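PDB 6S9V: sucrose 6(F)-phosphate phosphorylase from Thermoanaerobacterium thermosaccharolyticum DSM 571, which is a bacterial phosphorylase built, like the alpha-amylases to which its catalytic domain is related, on a closed eight-stranded barrel. Local coordinates for residues C459-T467 with S476-Y484. Residues are numbered along the deposited sequence; the frame is centred on the assembly and turned at random.
Sequences CRKDEIRLT and SLFIDLKTY. With SO4 (sulfate ion), chain G.
The beta hairpin of strands 463-470 and 473-480, in the five-stranded antiparallel sheet that follows the barrel near the C-terminus, as in other alpha-amylase family members, is held together here by I464 and I479, an antiparallel hydrogen-bonded pair that bonds both ways: I464 N to I479 O and I479 N to I464 O, each 3.0 Å and in the carbonyl plane. L466 and L477 form the next such pair, and its L477 N to L466 O bond, 2.7 Å, runs nearly along the C=O. Past the last strand pair, L481 N still reaches D462 O.

The two sheet faces differ in character. On one, I464 and I479 run alongside each other with their CB atoms 4.1 Å apart, and the I464 side chain reaches across that of L481, CD1 to CD2 3.9 Å. On the other, the F478 ring, its CG anti to the backbone N (chi1 180°), turns its CD2-CE2-CZ edge to both E463 OE2 and R465. CG of R465 comes within 3.5 Å of F478 CD2, the guanidinium plane standing 82° to the ring, so the two are not stacked. A water accepts from R465 NE and donates to L477 O, tying that side chain back to the opposite strand. T467 OG1 and S476 OG share a hydrogen bond of 2.9 Å.

Beyond the strand ends a sulfate, probably from the crystallisation liquor, joins the segments: R460 presents its guanidinium edge, NH2 bonding O1, and K482 NZ bonds O4 at 3.0 Å. R460 opens a type I turn to E463, and its own backbone N donates to E463 OE1.

The aliphatic face packs on helices 289-295 and 372-384, I464 touching L291 and I381, while strands 453-456 and 485-491 flank the hairpin within the sheet.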
loop_
_atom_site.group_PDB
_atom_site.type_symbol
_atom_site.label_atom_id
_atom_site.label_comp_id
_atom_site.label_asym_id
_atom_site.label_seq_id
_atom_site.Cartn_x
_atom_site.Cartn_y
_atom_site.Cartn_z
ATOM N N CYS A 459 -7.371 0.572 -30.975
ATOM C CA CYS A 459 -6.047 0.935 -31.460
ATOM C C CYS A 459 -5.281 -0.349 -31.737
ATOM O O CYS A 459 -5.748 -1.447 -31.432
ATOM C CB CYS A 459 -5.300 1.804 -30.445
ATOM S SG CYS A 459 -5.044 0.999 -28.852
ATOM N N ARG A 460 -4.094 -0.193 -32.329
ATOM C CA ARG A 460 -3.209 -1.315 -32.609
ATOM C C ARG A 460 -2.647 -1.887 -31.310
ATOM O O ARG A 460 -2.615 -1.227 -30.271
ATOM C CB ARG A 460 -2.073 -0.883 -33.543
ATOM C CG ARG A 460 -2.548 -0.366 -34.901
ATOM C CD ARG A 460 -2.982 -1.511 -35.821
ATOM N NE ARG A 460 -1.824 -2.263 -36.300
ATOM C CZ ARG A 460 -1.877 -3.455 -36.883
ATOM N NH1 ARG A 460 -3.040 -4.067 -37.061
ATOM N NH2 ARG A 460 -0.758 -4.044 -37.282
ATOM N N LYS A 461 -2.203 -3.144 -31.387
ATOM C CA LYS A 461 -1.676 -3.824 -30.212
ATOM C C LYS A 461 -0.499 -3.083 -29.600
ATOM O O LYS A 461 -0.327 -3.101 -28.376
ATOM C CB LYS A 461 -1.232 -5.241 -30.590
ATOM C CG LYS A 461 -0.869 -6.119 -29.404
ATOM C CD LYS A 461 -0.399 -7.511 -29.841
ATOM C CE LYS A 461 0.947 -7.453 -30.570
ATOM N NZ LYS A 461 2.039 -6.852 -29.743
ATOM N N ASP A 462 0.313 -2.419 -30.422
ATOM C CA ASP A 462 1.460 -1.666 -29.928
ATOM C C ASP A 462 1.135 -0.199 -29.688
ATOM O O ASP A 462 2.034 0.649 -29.721
ATOM C CB ASP A 462 2.645 -1.820 -30.889
ATOM C CG ASP A 462 2.337 -1.346 -32.300
ATOM O OD1 ASP A 462 1.244 -0.784 -32.541
ATOM O OD2 ASP A 462 3.203 -1.548 -33.185
ATOM N N GLU A 463 -0.126 0.115 -29.400
ATOM C CA GLU A 463 -0.538 1.468 -29.061
ATOM C C GLU A 463 -1.407 1.414 -27.811
ATOM O O GLU A 463 -1.891 0.351 -27.415
ATOM C CB GLU A 463 -1.317 2.126 -30.207
ATOM C CG GLU A 463 -0.572 2.233 -31.518
ATOM C CD GLU A 463 -1.465 2.702 -32.655
ATOM O OE1 GLU A 463 -2.706 2.569 -32.542
ATOM O OE2 GLU A 463 -0.934 3.200 -33.666
ATOM N N ILE A 464 -1.589 2.574 -27.188
ATOM C CA ILE A 464 -2.537 2.756 -26.094
ATOM C C ILE A 464 -3.319 4.030 -26.377
ATOM O O ILE A 464 -2.723 5.085 -26.617
ATOM C CB ILE A 464 -1.826 2.844 -24.729
ATOM C CG1 ILE A 464 -1.187 1.496 -24.382
ATOM C CG2 ILE A 464 -2.800 3.282 -23.641
ATOM C CD1 ILE A 464 -0.172 1.560 -23.261
ATOM N N ARG A 465 -4.649 3.938 -26.346
ATOM C CA ARG A 465 -5.500 5.102 -26.590
ATOM C C ARG A 465 -6.620 5.099 -25.565
ATOM O O ARG A 465 -7.507 4.242 -25.622
ATOM C CB ARG A 465 -6.061 5.102 -28.012
ATOM C CG ARG A 465 -5.004 5.289 -29.085
ATOM C CD ARG A 465 -5.624 5.596 -30.457
ATOM N NE ARG A 465 -5.988 7.003 -30.603
ATOM C CZ ARG A 465 -6.370 7.569 -31.747
ATOM N NH1 ARG A 465 -6.441 6.847 -32.859
ATOM N NH2 ARG A 465 -6.683 8.857 -31.784
ATOM N N LEU A 466 -6.572 6.051 -24.635
ATOM C CA LEU A 466 -7.551 6.187 -23.565
ATOM C C LEU A 466 -8.036 7.628 -23.497
ATOM O O LEU A 466 -7.239 8.564 -23.617
ATOM C CB LEU A 466 -6.947 5.770 -22.226
ATOM C CG LEU A 466 -6.329 4.369 -22.178
ATOM C CD1 LEU A 466 -5.599 4.165 -20.851
ATOM C CD2 LEU A 466 -7.378 3.277 -22.399
ATOM N N THR A 467 -9.339 7.809 -23.268
ATOM C CA THR A 467 -9.950 9.127 -23.322
ATOM C C THR A 467 -10.838 9.370 -22.111
ATOM O O THR A 467 -11.582 8.483 -21.685
ATOM C CB THR A 467 -10.790 9.289 -24.605
ATOM O OG1 THR A 467 -9.934 9.315 -25.756
ATOM C CG2 THR A 467 -11.632 10.563 -24.553
ATOM N N SER A 476 -7.177 12.879 -24.491
ATOM C CA SER A 476 -6.966 11.566 -25.092
ATOM C C SER A 476 -5.480 11.244 -25.031
ATOM O O SER A 476 -4.665 11.934 -25.651
ATOM C CB SER A 476 -7.467 11.531 -26.534
ATOM O OG SER A 476 -8.847 11.835 -26.579
ATOM N N LEU A 477 -5.143 10.214 -24.267
ATOM C CA LEU A 477 -3.781 9.713 -24.193
ATOM C C LEU A 477 -3.488 8.861 -25.415
ATOM O O LEU A 477 -4.288 7.998 -25.787
ATOM C CB LEU A 477 -3.606 8.884 -22.921
ATOM C CG LEU A 477 -2.303 8.092 -22.766
ATOM C CD1 LEU A 477 -1.124 9.045 -22.597
ATOM C CD2 LEU A 477 -2.395 7.113 -21.599
ATOM N N PHE A 478 -2.344 9.103 -26.044
ATOM C CA PHE A 478 -1.845 8.209 -27.074
ATOM C C PHE A 478 -0.411 7.843 -26.734
ATOM O O PHE A 478 0.421 8.734 -26.537
ATOM C CB PHE A 478 -1.906 8.833 -28.465
ATOM C CG PHE A 478 -1.389 7.928 -29.540
ATOM C CD1 PHE A 478 -0.044 7.919 -29.876
ATOM C CD2 PHE A 478 -2.239 7.053 -30.187
ATOM C CE1 PHE A 478 0.431 7.073 -30.847
ATOM C CE2 PHE A 478 -1.760 6.204 -31.172
ATOM C CZ PHE A 478 -0.427 6.211 -31.493
ATOM N N ILE A 479 -0.126 6.544 -26.673
ATOM C CA ILE A 479 1.230 6.040 -26.483
ATOM C C ILE A 479 1.579 5.137 -27.656
ATOM O O ILE A 479 0.828 4.210 -27.982
ATOM C CB ILE A 479 1.396 5.271 -25.159
ATOM C CG1 ILE A 479 1.139 6.172 -23.953
ATOM C CG2 ILE A 479 2.824 4.670 -25.074
ATOM C CD1 ILE A 479 0.968 5.420 -22.632
ATOM N N ASP A 480 2.704 5.426 -28.302
ATOM C CA ASP A 480 3.322 4.523 -29.267
ATOM C C ASP A 480 4.292 3.643 -28.486
ATOM O O ASP A 480 5.345 4.116 -28.047
ATOM C CB ASP A 480 4.030 5.317 -30.361
ATOM C CG ASP A 480 4.661 4.432 -31.423
ATOM O OD1 ASP A 480 4.711 3.196 -31.240
ATOM O OD2 ASP A 480 5.094 4.986 -32.460
ATOM N N LEU A 481 3.930 2.372 -28.285
ATOM C CA LEU A 481 4.771 1.484 -27.490
ATOM C C LEU A 481 6.071 1.133 -28.198
ATOM O O LEU A 481 6.984 0.595 -27.558
ATOM C CB LEU A 481 4.013 0.202 -27.142
ATOM C CG LEU A 481 2.846 0.410 -26.165
ATOM C CD1 LEU A 481 2.046 -0.864 -26.054
ATOM C CD2 LEU A 481 3.344 0.865 -24.801
ATOM N N LYS A 482 6.167 1.398 -29.500
ATOM C CA LYS A 482 7.431 1.204 -30.200
ATOM C C LYS A 482 8.488 2.182 -29.698
ATOM O O LYS A 482 9.650 1.806 -29.500
ATOM C CB LYS A 482 7.214 1.352 -31.708
ATOM C CG LYS A 482 6.374 0.227 -32.316
ATOM C CD LYS A 482 6.272 0.307 -33.840
ATOM C CE LYS A 482 5.245 1.336 -34.305
ATOM N NZ LYS A 482 5.106 1.351 -35.801
ATOM N N THR A 483 8.099 3.440 -29.478
ATOM C CA THR A 483 9.008 4.501 -29.074
ATOM C C THR A 483 8.762 5.004 -27.660
ATOM O O THR A 483 9.588 5.767 -27.141
ATOM C CB THR A 483 8.876 5.690 -30.035
ATOM O OG1 THR A 483 7.564 6.261 -29.885
ATOM C CG2 THR A 483 9.055 5.233 -31.462
ATOM N N TYR A 484 7.658 4.606 -27.028
ATOM C CA TYR A 484 7.180 5.138 -25.756
ATOM C C TYR A 484 6.857 6.625 -25.834
ATOM O O TYR A 484 6.671 7.269 -24.793
ATOM C CB TYR A 484 8.172 4.867 -24.619
ATOM C CG TYR A 484 8.470 3.397 -24.486
ATOM C CD1 TYR A 484 7.467 2.488 -24.154
ATOM C CD2 TYR A 484 9.741 2.909 -24.736
ATOM C CE1 TYR A 484 7.742 1.128 -24.063
ATOM C CE2 TYR A 484 10.020 1.566 -24.635
ATOM C CZ TYR A 484 9.025 0.678 -24.308
ATOM O OH TYR A 484 9.339 -0.659 -24.234
HETATM S S SO4 G . 1.914 -1.337 -36.439
HETATM O O1 SO4 G . 1.463 -2.621 -35.910
HETATM O O2 SO4 G . 2.424 -1.511 -37.796
HETATM O O3 SO4 G . 0.787 -0.406 -36.449
HETATM O O4 SO4 G . 2.982 -0.802 -35.598
HETATM O O HOH W 1 2.860 1.928 -32.350
HETATM O O HOH W 2 -5.815 8.613 -28.245
#